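Local coordinates for protein 6-phosphogluconate dehydrogenase (Pseudomonas syringae, PDB 5U5G) that probably reduces (2-oxopropyl)phosphonic acid with NADPH at a late step of fosfomycin biosynthesis, as a member of the 6-phosphogluconate dehydrogenase-like family, at residues R20-Q25 with I42-V47; A54-A59 with L84-V89; G106-F111 with A116-C121; S181-G186 with G213-M218. All blocks are in the same frame, centred on the assembly; numbering follows the deposited sequence.

Contact 1 of 4, residues R20-Q25 with I42-V47; sequences RLLASQ and IRQGAV
The flat groups here are two successive peptides of the main chain, and the forked end of Leu-22 lies against both. Its CD2 methyl sits over one face of the Gly-45 to Ala-46 peptide, 3.7 Å from Ala-46 N, while CD1 comes down on a face of the preceding peptide, 3.8 Å from Gln-44 O. Both methyls thus arrive from above the peptide planes. The CA-CB bond of the leucine points toward the other segment, and CG lies beside the backbone N, anti to the carbonyl carbon (chi1 -71°); from there CD1 goes to Gln-44 and CD2 to Gly-45 and Ala-46.

Side chains add a little at the margins. CD1 also touches the CB of Gln-44, whose extended chain crosses the leucine at about a right angle, and CD2 lies 4.2 Å from the CB of Ala-46. What makes the bend is Gly-45, which takes positive phi as the C-prime residue of a Schellman motif; Gly-45 N bonds to Ile-42 O, and Ala-46 N to Leu-41 O. The contact illustrates how one apolar side chain can cover a helix end whose backbone bonds are already made.

Helix 12-23 itself finishes with a Schellman turn at Gln-25. In the Rossmann-type domain, Leu-22 also packs on Val-28 of strand 28-31 and on Leu-41 of helix 39-43, while Val-47 pairs with strand 28-31, so the contact sits where two helix ends meet beside that strand.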
loop_
_atom_site.group_PDB
_atom_site.type_symbol
_atom_site.label_atom_id
_atom_site.label_comp_id
_atom_site.label_asym_id
_atom_site.label_seq_id
_atom_site.Cartn_x
_atom_site.Cartn_y
_atom_site.Cartn_z
ATOM N N ARG A 20 -10.753 -24.353 -3.056
ATOM C CA ARG A 20 -10.229 -24.470 -1.698
ATOM C C ARG A 20 -11.128 -25.340 -0.826
ATOM O O ARG A 20 -10.639 -26.173 -0.050
ATOM C CB ARG A 20 -10.057 -23.077 -1.095
ATOM C CG ARG A 20 -9.352 -23.055 0.239
ATOM C CD ARG A 20 -7.871 -23.327 0.080
ATOM N NE ARG A 20 -7.224 -23.460 1.377
ATOM C CZ ARG A 20 -5.911 -23.594 1.555
ATOM N NH1 ARG A 20 -5.088 -23.613 0.516
ATOM N NH2 ARG A 20 -5.427 -23.709 2.784
ATOM N N LEU A 21 -12.449 -25.172 -0.939
ATOM C CA LEU A 21 -13.355 -26.007 -0.153
ATOM C C LEU A 21 -13.225 -27.475 -0.552
ATOM O O LEU A 21 -13.168 -28.359 0.311
ATOM C CB LEU A 21 -14.800 -25.535 -0.322
ATOM C CG LEU A 21 -15.152 -24.126 0.156
ATOM C CD1 LEU A 21 -16.524 -23.749 -0.373
ATOM C CD2 LEU A 21 -15.129 -24.062 1.694
ATOM N N LEU A 22 -13.191 -27.755 -1.862
ATOM C CA LEU A 22 -12.978 -29.127 -2.308
ATOM C C LEU A 22 -11.658 -29.676 -1.777
ATOM O O LEU A 22 -11.573 -30.850 -1.409
ATOM C CB LEU A 22 -13.008 -29.206 -3.836
ATOM C CG LEU A 22 -14.323 -29.020 -4.606
ATOM C CD1 LEU A 22 -14.038 -28.910 -6.097
ATOM C CD2 LEU A 22 -15.293 -30.154 -4.333
ATOM N N ALA A 23 -10.621 -28.832 -1.716
ATOM C CA ALA A 23 -9.301 -29.294 -1.291
ATOM C C ALA A 23 -9.289 -29.725 0.172
ATOM O O ALA A 23 -8.468 -30.564 0.561
ATOM C CB ALA A 23 -8.248 -28.206 -1.549
ATOM N N SER A 24 -10.190 -29.186 0.992
ATOM C CA SER A 24 -10.332 -29.627 2.372
ATOM C C SER A 24 -11.292 -30.799 2.501
ATOM O O SER A 24 -11.590 -31.222 3.624
ATOM C CB SER A 24 -10.806 -28.471 3.267
ATOM O OG SER A 24 -12.225 -28.359 3.253
ATOM N N GLN A 25 -11.785 -31.320 1.379
ATOM C CA GLN A 25 -12.661 -32.491 1.330
ATOM C C GLN A 25 -14.057 -32.185 1.876
ATOM O O GLN A 25 -14.760 -33.068 2.380
ATOM C CB GLN A 25 -12.005 -33.690 2.030
ATOM C CG GLN A 25 -10.659 -34.032 1.357
ATOM C CD GLN A 25 -9.882 -35.177 2.000
ATOM O OE1 GLN A 25 -8.715 -35.009 2.387
ATOM N NE2 GLN A 25 -10.508 -36.350 2.083
ATOM N N ILE A 42 -16.499 -29.854 -11.200
ATOM C CA ILE A 42 -17.152 -31.163 -11.219
ATOM C C ILE A 42 -16.118 -32.270 -11.377
ATOM O O ILE A 42 -16.133 -33.270 -10.652
ATOM C CB ILE A 42 -18.213 -31.213 -12.334
ATOM C CG1 ILE A 42 -19.355 -30.246 -12.005
ATOM C CG2 ILE A 42 -18.743 -32.668 -12.539
ATOM C CD1 ILE A 42 -20.283 -29.963 -13.171
ATOM N N ARG A 43 -15.201 -32.102 -12.333
ATOM C CA ARG A 43 -14.096 -33.038 -12.492
ATOM C C ARG A 43 -13.346 -33.248 -11.179
ATOM O O ARG A 43 -12.846 -34.346 -10.915
ATOM C CB ARG A 43 -13.158 -32.524 -13.586
ATOM C CG ARG A 43 -11.899 -33.307 -13.769
ATOM C CD ARG A 43 -11.176 -32.872 -15.036
ATOM N NE ARG A 43 -11.056 -31.421 -15.142
ATOM C CZ ARG A 43 -10.123 -30.679 -14.541
ATOM N NH1 ARG A 43 -9.197 -31.237 -13.766
ATOM N NH2 ARG A 43 -10.122 -29.361 -14.715
ATOM N N GLN A 44 -13.300 -32.230 -10.325
ATOM C CA GLN A 44 -12.572 -32.321 -9.068
ATOM C C GLN A 44 -13.456 -32.681 -7.879
ATOM O O GLN A 44 -13.017 -32.541 -6.735
ATOM C CB GLN A 44 -11.837 -31.014 -8.808
ATOM C CG GLN A 44 -10.792 -30.706 -9.866
ATOM C CD GLN A 44 -10.342 -29.256 -9.820
ATOM O OE1 GLN A 44 -11.078 -28.387 -9.366
ATOM N NE2 GLN A 44 -9.133 -28.996 -10.273
ATOM N N GLY A 45 -14.678 -33.148 -8.114
ATOM C CA GLY A 45 -15.512 -33.670 -7.046
ATOM C C GLY A 45 -16.753 -32.868 -6.700
ATOM O O GLY A 45 -17.567 -33.355 -5.904
ATOM N N ALA A 46 -16.934 -31.660 -7.236
ATOM C CA ALA A 46 -18.165 -30.933 -6.938
ATOM C C ALA A 46 -19.357 -31.585 -7.642
ATOM O O ALA A 46 -19.204 -32.324 -8.616
ATOM C CB ALA A 46 -18.049 -29.476 -7.365
ATOM N N VAL A 47 -20.557 -31.294 -7.132
ATOM C CA VAL A 47 -21.811 -31.834 -7.659
ATOM C C VAL A 47 -22.614 -30.693 -8.281
ATOM O O VAL A 47 -22.902 -29.688 -7.615
ATOM C CB VAL A 47 -22.632 -32.537 -6.561
ATOM C CG1 VAL A 47 -23.933 -33.074 -7.137
ATOM C CG2 VAL A 47 -21.821 -33.668 -5.902
#

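Contact 2 of 4, residues A54-A59 with L84-V89; sequences ALTRAA and LACLEV
Cys-86, in the weakly bonded helix around 84-86, meets Thr-56 of helix 52-58, each with its CA-CB bond pointing toward the other segment. Its CB is 3.4 Å from Thr-56 OG1 and 3.9 Å from Thr-56 CG2, so the methylene rests against both branches of the threonine. The cysteine carbonyl also approaches, with its O 3.9 Å from Thr-56 CB. At Leu-87 the CA-CB bond turns away, yet the side chain bends back and brings CD1 to 4.4 Å from Thr-56 CG2, a loose apolar touch; the same leucine packs on Phe-111 of helix 101-113. Glu-88 then extends toward the other helix without meeting it directly. Its carboxylate forms a salt bridge with Arg-60, and Arg-60 in turn donates to Thr-56 O, an intermediary between the segments.

The contact thus joins two helical pieces of the Rossmann-type domain, the second leading toward strand 92-95. A polar atom at an interface need not be a polar link across it. Thr-56 OG1 lies between the backbone N and the carbonyl carbon (chi1 53°), hydrogen-bonded to the carbonyls of Ile-52 and Val-53. The hydroxyl is therefore satisfied locally, and the direct meeting with Cys-86 and Leu-87 is van der Waals in character.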
loop_
_atom_site.group_PDB
_atom_site.type_symbol
_atom_site.label_atom_id
_atom_site.label_comp_id
_atom_site.label_asym_id
_atom_site.label_seq_id
_atom_site.Cartn_x
_atom_site.Cartn_y
_atom_site.Cartn_z
ATOM N N ALA A 54 -32.752 -27.430 -6.427
ATOM C CA ALA A 54 -31.902 -28.594 -6.231
ATOM C C ALA A 54 -30.805 -28.303 -5.221
ATOM O O ALA A 54 -30.452 -29.164 -4.405
ATOM C CB ALA A 54 -31.293 -29.035 -7.565
ATOM N N LEU A 55 -30.240 -27.097 -5.268
ATOM C CA LEU A 55 -29.150 -26.786 -4.356
ATOM C C LEU A 55 -29.644 -26.757 -2.916
ATOM O O LEU A 55 -29.046 -27.386 -2.036
ATOM C CB LEU A 55 -28.507 -25.458 -4.750
ATOM C CG LEU A 55 -27.196 -25.069 -4.080
ATOM C CD1 LEU A 55 -26.091 -26.044 -4.437
ATOM C CD2 LEU A 55 -26.832 -23.686 -4.550
ATOM N N THR A 56 -30.753 -26.054 -2.661
ATOM C CA THR A 56 -31.264 -25.939 -1.298
ATOM C C THR A 56 -31.772 -27.270 -0.748
ATOM O O THR A 56 -31.809 -27.449 0.475
ATOM C CB THR A 56 -32.387 -24.893 -1.232
ATOM O OG1 THR A 56 -33.387 -25.188 -2.218
ATOM C CG2 THR A 56 -31.837 -23.470 -1.464
ATOM N N ARG A 57 -32.172 -28.209 -1.613
ATOM C CA ARG A 57 -32.545 -29.530 -1.112
ATOM C C ARG A 57 -31.357 -30.198 -0.449
ATOM O O ARG A 57 -31.493 -30.830 0.607
ATOM C CB ARG A 57 -33.074 -30.409 -2.250
ATOM C CG ARG A 57 -33.555 -31.798 -1.800
ATOM C CD ARG A 57 -33.910 -32.680 -3.004
ATOM N NE ARG A 57 -34.227 -34.064 -2.638
ATOM C CZ ARG A 57 -34.271 -35.078 -3.502
ATOM N NH1 ARG A 57 -34.008 -34.881 -4.789
ATOM N NH2 ARG A 57 -34.569 -36.301 -3.076
ATOM N N ALA A 58 -30.173 -30.049 -1.048
ATOM C CA ALA A 58 -28.989 -30.749 -0.571
ATOM C C ALA A 58 -28.291 -30.023 0.571
ATOM O O ALA A 58 -27.643 -30.669 1.404
ATOM C CB ALA A 58 -27.998 -30.941 -1.723
ATOM N N ALA A 59 -28.364 -28.698 0.617
ATOM C CA ALA A 59 -27.448 -27.949 1.466
ATOM C C ALA A 59 -28.210 -26.971 2.343
ATOM O O ALA A 59 -29.093 -26.249 1.864
ATOM C CB ALA A 59 -26.399 -27.222 0.615
ATOM N N LEU A 84 -34.881 -16.841 -1.423
ATOM C CA LEU A 84 -35.829 -16.553 -0.346
ATOM C C LEU A 84 -37.030 -17.487 -0.396
ATOM O O LEU A 84 -37.596 -17.827 0.647
ATOM C CB LEU A 84 -36.277 -15.087 -0.400
ATOM C CG LEU A 84 -35.202 -14.055 -0.032
ATOM C CD1 LEU A 84 -35.533 -12.689 -0.593
ATOM C CD2 LEU A 84 -34.986 -13.953 1.476
ATOM N N ALA A 85 -37.412 -17.940 -1.590
ATOM C CA ALA A 85 -38.528 -18.868 -1.725
ATOM C C ALA A 85 -38.168 -20.296 -1.326
ATOM O O ALA A 85 -39.067 -21.073 -0.989
ATOM C CB ALA A 85 -39.047 -18.841 -3.167
ATOM N N CYS A 86 -36.886 -20.663 -1.343
ATOM C CA CYS A 86 -36.470 -22.044 -1.124
ATOM C C CYS A 86 -35.814 -22.295 0.224
ATOM O O CYS A 86 -35.559 -23.456 0.564
ATOM C CB CYS A 86 -35.492 -22.489 -2.224
ATOM S SG CYS A 86 -36.128 -22.364 -3.889
ATOM N N LEU A 87 -35.520 -21.256 0.993
ATOM C CA LEU A 87 -34.843 -21.449 2.262
ATOM C C LEU A 87 -35.763 -22.107 3.280
ATOM O O LEU A 87 -36.972 -21.883 3.295
ATOM C CB LEU A 87 -34.362 -20.112 2.803
ATOM C CG LEU A 87 -32.908 -19.705 2.614
ATOM C CD1 LEU A 87 -32.371 -20.017 1.212
ATOM C CD2 LEU A 87 -32.935 -18.242 2.867
ATOM N N GLU A 88 -35.170 -22.922 4.143
ATOM C CA GLU A 88 -35.856 -23.469 5.299
ATOM C C GLU A 88 -35.483 -22.674 6.541
ATOM O O GLU A 88 -34.462 -21.981 6.582
ATOM C CB GLU A 88 -35.505 -24.944 5.500
ATOM C CG GLU A 88 -36.216 -25.885 4.529
ATOM C CD GLU A 88 -35.553 -27.252 4.471
ATOM O OE1 GLU A 88 -36.205 -28.232 4.048
ATOM O OE2 GLU A 88 -34.376 -27.332 4.864
ATOM N N VAL A 89 -36.328 -22.789 7.567
ATOM C CA VAL A 89 -35.988 -22.232 8.867
ATOM C C VAL A 89 -34.667 -22.825 9.329
ATOM O O VAL A 89 -34.478 -24.043 9.290
ATOM C CB VAL A 89 -37.119 -22.511 9.871
ATOM C CG1 VAL A 89 -36.733 -22.019 11.256
ATOM C CG2 VAL A 89 -38.415 -21.869 9.395
#

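Contact 3 of 4, residues G106-F111 with A116-C121; sequences GLHAAF and ADYIEC
Tyr-118 fits between three side chains of helix 106-111, each meeting a different part of it. Its CG is anti to the backbone N (chi1 -172°), which helps direct the phenol at the helix. Leu-107 lays its CB over the centre of the phenol face in a CH-pi contact, 3.8 Å from the centroid, and its CD1 continues toward the hydroxyl. His-108 receives the tyrosine edge-on: CD2 of Tyr-118 stands over the middle of the imidazole, with the ring planes at 89°, a T-shaped pair. Phe-111 offers a face to Tyr-118 CB, 4.0 Å from its centroid, while the two rings themselves meet obliquely.

The imidazole is also held at its rim. His-108 NE2 donates to Glu-120 OE1 over 2.9 Å, nearly in the ring plane but bent to 142°, and the carboxylate accepts on its anti lone pair. Tyr-118 and Glu-120, two positions apart on one strand, thus address the face and the edge of the same ring.

Helix 101-113 is the crossover of a beta-alpha-beta unit joining parallel strands 92-95 and 117-124 of the Rossmann-type domain, and it runs nearly antiparallel to the second strand. Where the chain turns back, Ala-116 N donates to Phe-111 O across 3.0 Å, from above the carbonyl plane. A water adds a further tie, donating to His-108 O and accepting from Tyr-118 N.

Farther out, the second shell fixes the polar ends. Tyr-118 OH bonds with Asp-95, on the neighbouring strand. Glu-120 OE1 also accepts from Gly-167 N, and its OE2 from Gln-170 N, close to where helix 168-196 begins.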
loop_
_atom_site.group_PDB
_atom_site.type_symbol
_atom_site.label_atom_id
_atom_site.label_comp_id
_atom_site.label_asym_id
_atom_site.label_seq_id
_atom_site.Cartn_x
_atom_site.Cartn_y
_atom_site.Cartn_z
ATOM N N GLY A 106 -31.226 -4.928 3.615
ATOM C CA GLY A 106 -32.524 -5.465 3.235
ATOM C C GLY A 106 -32.545 -6.981 3.228
ATOM O O GLY A 106 -33.546 -7.602 3.596
ATOM N N LEU A 107 -31.437 -7.601 2.816
ATOM C CA LEU A 107 -31.369 -9.060 2.802
ATOM C C LEU A 107 -31.298 -9.625 4.219
ATOM O O LEU A 107 -31.935 -10.641 4.510
ATOM C CB LEU A 107 -30.174 -9.519 1.970
ATOM C CG LEU A 107 -30.330 -9.328 0.461
ATOM C CD1 LEU A 107 -29.026 -9.604 -0.261
ATOM C CD2 LEU A 107 -31.465 -10.214 -0.094
ATOM N N HIS A 108 -30.539 -8.979 5.115
ATOM C CA HIS A 108 -30.579 -9.356 6.530
ATOM C C HIS A 108 -32.020 -9.437 7.031
ATOM O O HIS A 108 -32.426 -10.426 7.656
ATOM C CB HIS A 108 -29.785 -8.356 7.377
ATOM C CG HIS A 108 -28.298 -8.577 7.355
ATOM N ND1 HIS A 108 -27.680 -9.556 8.106
ATOM C CD2 HIS A 108 -27.309 -7.938 6.683
ATOM C CE1 HIS A 108 -26.377 -9.519 7.887
ATOM N NE2 HIS A 108 -26.127 -8.546 7.028
ATOM N N ALA A 109 -32.814 -8.405 6.738
ATOM C CA ALA A 109 -34.192 -8.365 7.223
ATOM C C ALA A 109 -35.062 -9.409 6.535
ATOM O O ALA A 109 -35.876 -10.072 7.191
ATOM C CB ALA A 109 -34.785 -6.971 7.023
ATOM N N ALA A 110 -34.915 -9.571 5.218
ATOM C CA ALA A 110 -35.749 -10.541 4.510
ATOM C C ALA A 110 -35.472 -11.957 4.995
ATOM O O ALA A 110 -36.402 -12.760 5.160
ATOM C CB ALA A 110 -35.539 -10.431 2.998
ATOM N N PHE A 111 -34.200 -12.284 5.244
ATOM C CA PHE A 111 -33.879 -13.614 5.760
ATOM C C PHE A 111 -34.487 -13.827 7.139
ATOM O O PHE A 111 -35.048 -14.895 7.415
ATOM C CB PHE A 111 -32.363 -13.824 5.818
ATOM C CG PHE A 111 -31.771 -14.370 4.538
ATOM C CD1 PHE A 111 -31.782 -13.613 3.371
ATOM C CD2 PHE A 111 -31.159 -15.620 4.519
ATOM C CE1 PHE A 111 -31.221 -14.108 2.185
ATOM C CE2 PHE A 111 -30.586 -16.118 3.341
ATOM C CZ PHE A 111 -30.630 -15.371 2.171
ATOM N N ALA A 116 -34.476 -17.558 8.703
ATOM C CA ALA A 116 -33.153 -17.938 8.227
ATOM C C ALA A 116 -32.159 -16.831 8.568
ATOM O O ALA A 116 -32.522 -15.804 9.146
ATOM C CB ALA A 116 -33.185 -18.227 6.721
ATOM N N ASP A 117 -30.889 -17.045 8.216
ATOM C CA ASP A 117 -29.831 -16.090 8.526
ATOM C C ASP A 117 -29.032 -15.718 7.287
ATOM O O ASP A 117 -28.469 -16.591 6.617
ATOM C CB ASP A 117 -28.869 -16.632 9.579
ATOM C CG ASP A 117 -29.311 -16.297 10.987
ATOM O OD1 ASP A 117 -29.030 -15.162 11.447
ATOM O OD2 ASP A 117 -29.941 -17.167 11.617
ATOM N N TYR A 118 -28.970 -14.421 7.005
ATOM C CA TYR A 118 -28.016 -13.867 6.053
ATOM C C TYR A 118 -26.715 -13.559 6.790
ATOM O O TYR A 118 -26.736 -12.907 7.840
ATOM C CB TYR A 118 -28.594 -12.599 5.416
ATOM C CG TYR A 118 -27.794 -12.001 4.265
ATOM C CD1 TYR A 118 -27.752 -12.628 3.021
ATOM C CD2 TYR A 118 -27.128 -10.782 4.412
ATOM C CE1 TYR A 118 -27.047 -12.073 1.958
ATOM C CE2 TYR A 118 -26.414 -10.218 3.360
ATOM C CZ TYR A 118 -26.377 -10.872 2.136
ATOM O OH TYR A 118 -25.673 -10.317 1.091
ATOM N N ILE A 119 -25.595 -14.058 6.269
ATOM C CA ILE A 119 -24.267 -13.670 6.742
ATOM C C ILE A 119 -23.609 -12.859 5.632
ATOM O O ILE A 119 -23.356 -13.371 4.532
ATOM C CB ILE A 119 -23.411 -14.877 7.139
ATOM C CG1 ILE A 119 -24.014 -15.597 8.358
ATOM C CG2 ILE A 119 -21.981 -14.441 7.456
ATOM C CD1 ILE A 119 -24.092 -14.742 9.624
ATOM N N GLU A 120 -23.368 -11.585 5.920
ATOM C CA GLU A 120 -22.761 -10.633 4.999
ATOM C C GLU A 120 -21.244 -10.757 5.139
ATOM O O GLU A 120 -20.686 -10.382 6.169
ATOM C CB GLU A 120 -23.283 -9.237 5.345
ATOM C CG GLU A 120 -22.593 -8.028 4.753
ATOM C CD GLU A 120 -23.080 -6.720 5.404
ATOM O OE1 GLU A 120 -24.159 -6.713 6.043
ATOM O OE2 GLU A 120 -22.372 -5.703 5.295
ATOM N N CYS A 121 -20.573 -11.322 4.126
ATOM C CA CYS A 121 -19.175 -11.751 4.269
ATOM C C CYS A 121 -18.325 -11.359 3.057
ATOM O O CYS A 121 -17.777 -12.223 2.357
ATOM C CB CYS A 121 -19.121 -13.264 4.507
ATOM S SG CYS A 121 -17.519 -13.915 5.062
HETATM O O HOH W 1 -30.686 -12.420 8.587
#

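Contact 4 of 4, residues S181-G186 with G213-M218; sequences SINLAG and GRSAYM. With 7VD ((2-oxopropyl)phosphonic acid), chain F.
Tyr-217, backed by Leu-184, reaches from the contact to the bound ligand: its OH donates to phosphonate oxygen O4 of (2-oxopropyl)phosphonic acid over a notably short 2.5 Å. The oxygen lies near the ring plane, at the edge of the phenol. In this helical C-terminal domain, long helix 168-196 supplies the backing, and helix 216-226 carries the tyrosine in its first turn.

Leu-184 packs round the CD2 corner of the ring. Its CB is 3.7 Å from Tyr-217 CD2, and both methyls of the leucine gather about the same carbon, CD2 at 3.8 Å and CD1 at 3.9 Å. Leu-184 CG is anti to its backbone N (chi1 179°), a torsion that leaves both methyls near Tyr-217 CD2; the two side chains pass at a slant. Beside it, the CB of Asn-183 touches Ser-215 OG, at 3.9 Å, and Tyr-217 CB.

The ligand-binding hydroxyl here has apolar and polar neighbours alike: Leu-184 packs on the ring, while Arg-239 bonds to Tyr-217 OH. The phosphonic acid is further bound by Lys-173 and Asn-177 of the same chain and by Arg-212 of the second subunit, so the pocket is completed across the dimer. The subunit interface runs close by, with Asn-183 and Ser-215 each meeting their counterparts in the second subunit.

Helix 216-226 opens with Ser-215 as N-cap: its OG, placed between backbone N and carbonyl carbon at chi1 70°, accepts from Met-218 N at 2.8 Å and 153°.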
loop_
_atom_site.group_PDB
_atom_site.type_symbol
_atom_site.label_atom_id
_atom_site.label_comp_id
_atom_site.label_asym_id
_atom_site.label_seq_id
_atom_site.Cartn_x
_atom_site.Cartn_y
_atom_site.Cartn_z
ATOM N N SER A 181 -7.963 0.959 -5.273
ATOM C CA SER A 181 -8.028 1.606 -6.576
ATOM C C SER A 181 -7.040 2.758 -6.658
ATOM O O SER A 181 -6.362 2.936 -7.678
ATOM C CB SER A 181 -9.455 2.091 -6.839
ATOM O OG SER A 181 -10.397 1.054 -6.590
ATOM N N ILE A 182 -6.941 3.545 -5.587
ATOM C CA ILE A 182 -5.981 4.645 -5.558
ATOM C C ILE A 182 -4.554 4.110 -5.576
ATOM O O ILE A 182 -3.695 4.619 -6.304
ATOM C CB ILE A 182 -6.221 5.534 -4.326
ATOM C CG1 ILE A 182 -7.598 6.207 -4.428
ATOM C CG2 ILE A 182 -5.107 6.568 -4.235
ATOM C CD1 ILE A 182 -8.156 6.730 -3.072
ATOM N N ASN A 183 -4.276 3.090 -4.749
ATOM C CA ASN A 183 -2.938 2.510 -4.703
ATOM C C ASN A 183 -2.547 1.924 -6.050
ATOM O O ASN A 183 -1.395 2.065 -6.491
ATOM C CB ASN A 183 -2.855 1.410 -3.636
ATOM C CG ASN A 183 -3.060 1.942 -2.221
ATOM O OD1 ASN A 183 -3.085 3.147 -2.002
ATOM N ND2 ASN A 183 -3.189 1.038 -1.262
ATOM N N LEU A 184 -3.482 1.210 -6.686
ATOM C CA LEU A 184 -3.204 0.564 -7.962
ATOM C C LEU A 184 -2.909 1.591 -9.039
ATOM O O LEU A 184 -1.934 1.456 -9.784
ATOM C CB LEU A 184 -4.384 -0.322 -8.370
ATOM C CG LEU A 184 -4.242 -1.056 -9.720
ATOM C CD1 LEU A 184 -2.980 -1.914 -9.756
ATOM C CD2 LEU A 184 -5.465 -1.919 -9.994
ATOM N N ALA A 185 -3.749 2.627 -9.146
ATOM C CA ALA A 185 -3.516 3.639 -10.172
ATOM C C ALA A 185 -2.211 4.385 -9.923
ATOM O O ALA A 185 -1.480 4.699 -10.868
ATOM C CB ALA A 185 -4.686 4.617 -10.232
ATOM N N GLY A 186 -1.901 4.680 -8.660
ATOM C CA GLY A 186 -0.622 5.306 -8.359
ATOM C C GLY A 186 0.549 4.401 -8.694
ATOM O O GLY A 186 1.546 4.840 -9.278
ATOM N N GLY A 213 6.919 2.809 -0.107
ATOM C CA GLY A 213 5.902 2.855 -1.138
ATOM C C GLY A 213 5.147 1.555 -1.331
ATOM O O GLY A 213 4.243 1.499 -2.173
ATOM N N ARG A 214 5.491 0.513 -0.576
ATOM C CA ARG A 214 4.903 -0.800 -0.792
ATOM C C ARG A 214 3.419 -0.804 -0.420
ATOM O O ARG A 214 2.970 -0.082 0.476
ATOM C CB ARG A 214 5.654 -1.867 0.012
ATOM C CG ARG A 214 5.468 -1.750 1.527
ATOM C CD ARG A 214 6.517 -2.535 2.310
ATOM N NE ARG A 214 6.356 -2.304 3.743
ATOM C CZ ARG A 214 7.201 -1.610 4.508
ATOM N NH1 ARG A 214 8.318 -1.090 4.002
ATOM N NH2 ARG A 214 6.939 -1.454 5.800
ATOM N N SER A 215 2.657 -1.631 -1.135
ATOM C CA SER A 215 1.236 -1.839 -0.878
ATOM C C SER A 215 0.854 -3.173 -1.494
ATOM O O SER A 215 1.519 -3.661 -2.414
ATOM C CB SER A 215 0.357 -0.716 -1.457
ATOM O OG SER A 215 0.308 -0.737 -2.881
ATOM N N ALA A 216 -0.222 -3.762 -0.966
ATOM C CA ALA A 216 -0.777 -4.965 -1.576
ATOM C C ALA A 216 -1.010 -4.780 -3.075
ATOM O O ALA A 216 -0.714 -5.681 -3.877
ATOM C CB ALA A 216 -2.077 -5.357 -0.862
ATOM N N TYR A 217 -1.502 -3.607 -3.490
ATOM C CA TYR A 217 -1.786 -3.425 -4.909
ATOM C C TYR A 217 -0.594 -2.950 -5.725
ATOM O O TYR A 217 -0.620 -3.092 -6.957
ATOM C CB TYR A 217 -2.989 -2.491 -5.114
ATOM C CG TYR A 217 -4.207 -3.347 -5.362
ATOM C CD1 TYR A 217 -4.853 -3.987 -4.300
ATOM C CD2 TYR A 217 -4.647 -3.615 -6.662
ATOM C CE1 TYR A 217 -5.950 -4.829 -4.523
ATOM C CE2 TYR A 217 -5.749 -4.448 -6.894
ATOM C CZ TYR A 217 -6.393 -5.056 -5.818
ATOM O OH TYR A 217 -7.481 -5.888 -6.037
ATOM N N MET A 218 0.446 -2.400 -5.087
ATOM C CA MET A 218 1.734 -2.288 -5.768
ATOM C C MET A 218 2.255 -3.668 -6.165
ATOM O O MET A 218 2.754 -3.855 -7.283
ATOM C CB MET A 218 2.747 -1.565 -4.874
ATOM C CG MET A 218 4.201 -1.612 -5.388
ATOM S SD MET A 218 4.563 -0.775 -6.958
ATOM C CE MET A 218 4.592 0.949 -6.419
HETATM P P1 7VD F . -9.383 -7.812 -3.599
HETATM C C1 7VD F . -10.261 -7.661 -5.180
HETATM O O2 7VD F . -9.951 -6.962 -2.487
HETATM O O3 7VD F . -9.283 -9.249 -3.147
HETATM O O4 7VD F . -8.023 -7.302 -4.010
HETATM C C6 7VD F . -11.576 -6.924 -5.152
HETATM O O7 7VD F . -12.338 -7.012 -4.189
HETATM C C8 7VD F . -11.881 -6.087 -6.364
#

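Overall arrangement
Contacts 1, 2 and 3 follow one another along the cofactor-binding domain, whereas contact 4 belongs to the helical domain on the opposite side of the chain's centre, its centre about 33 Å from that of contact 3 and 41 Å from that of contact 2. Contacts 2 and 3 join directly: Leu-84 CD2 packs 3.7 Å from Phe-111 CD1, and Leu-87 also leans on Phe-111 and Ala-116. Contact 1 stands apart, its nearest atoms about 6 Å from contact 2. Relative to the ligands, the side chain of Tyr-118 in contact 3 comes within about 10 Å of NADP, while that of Tyr-217 in contact 4 reaches the phosphonate and lies about 6 Å from the cofactor.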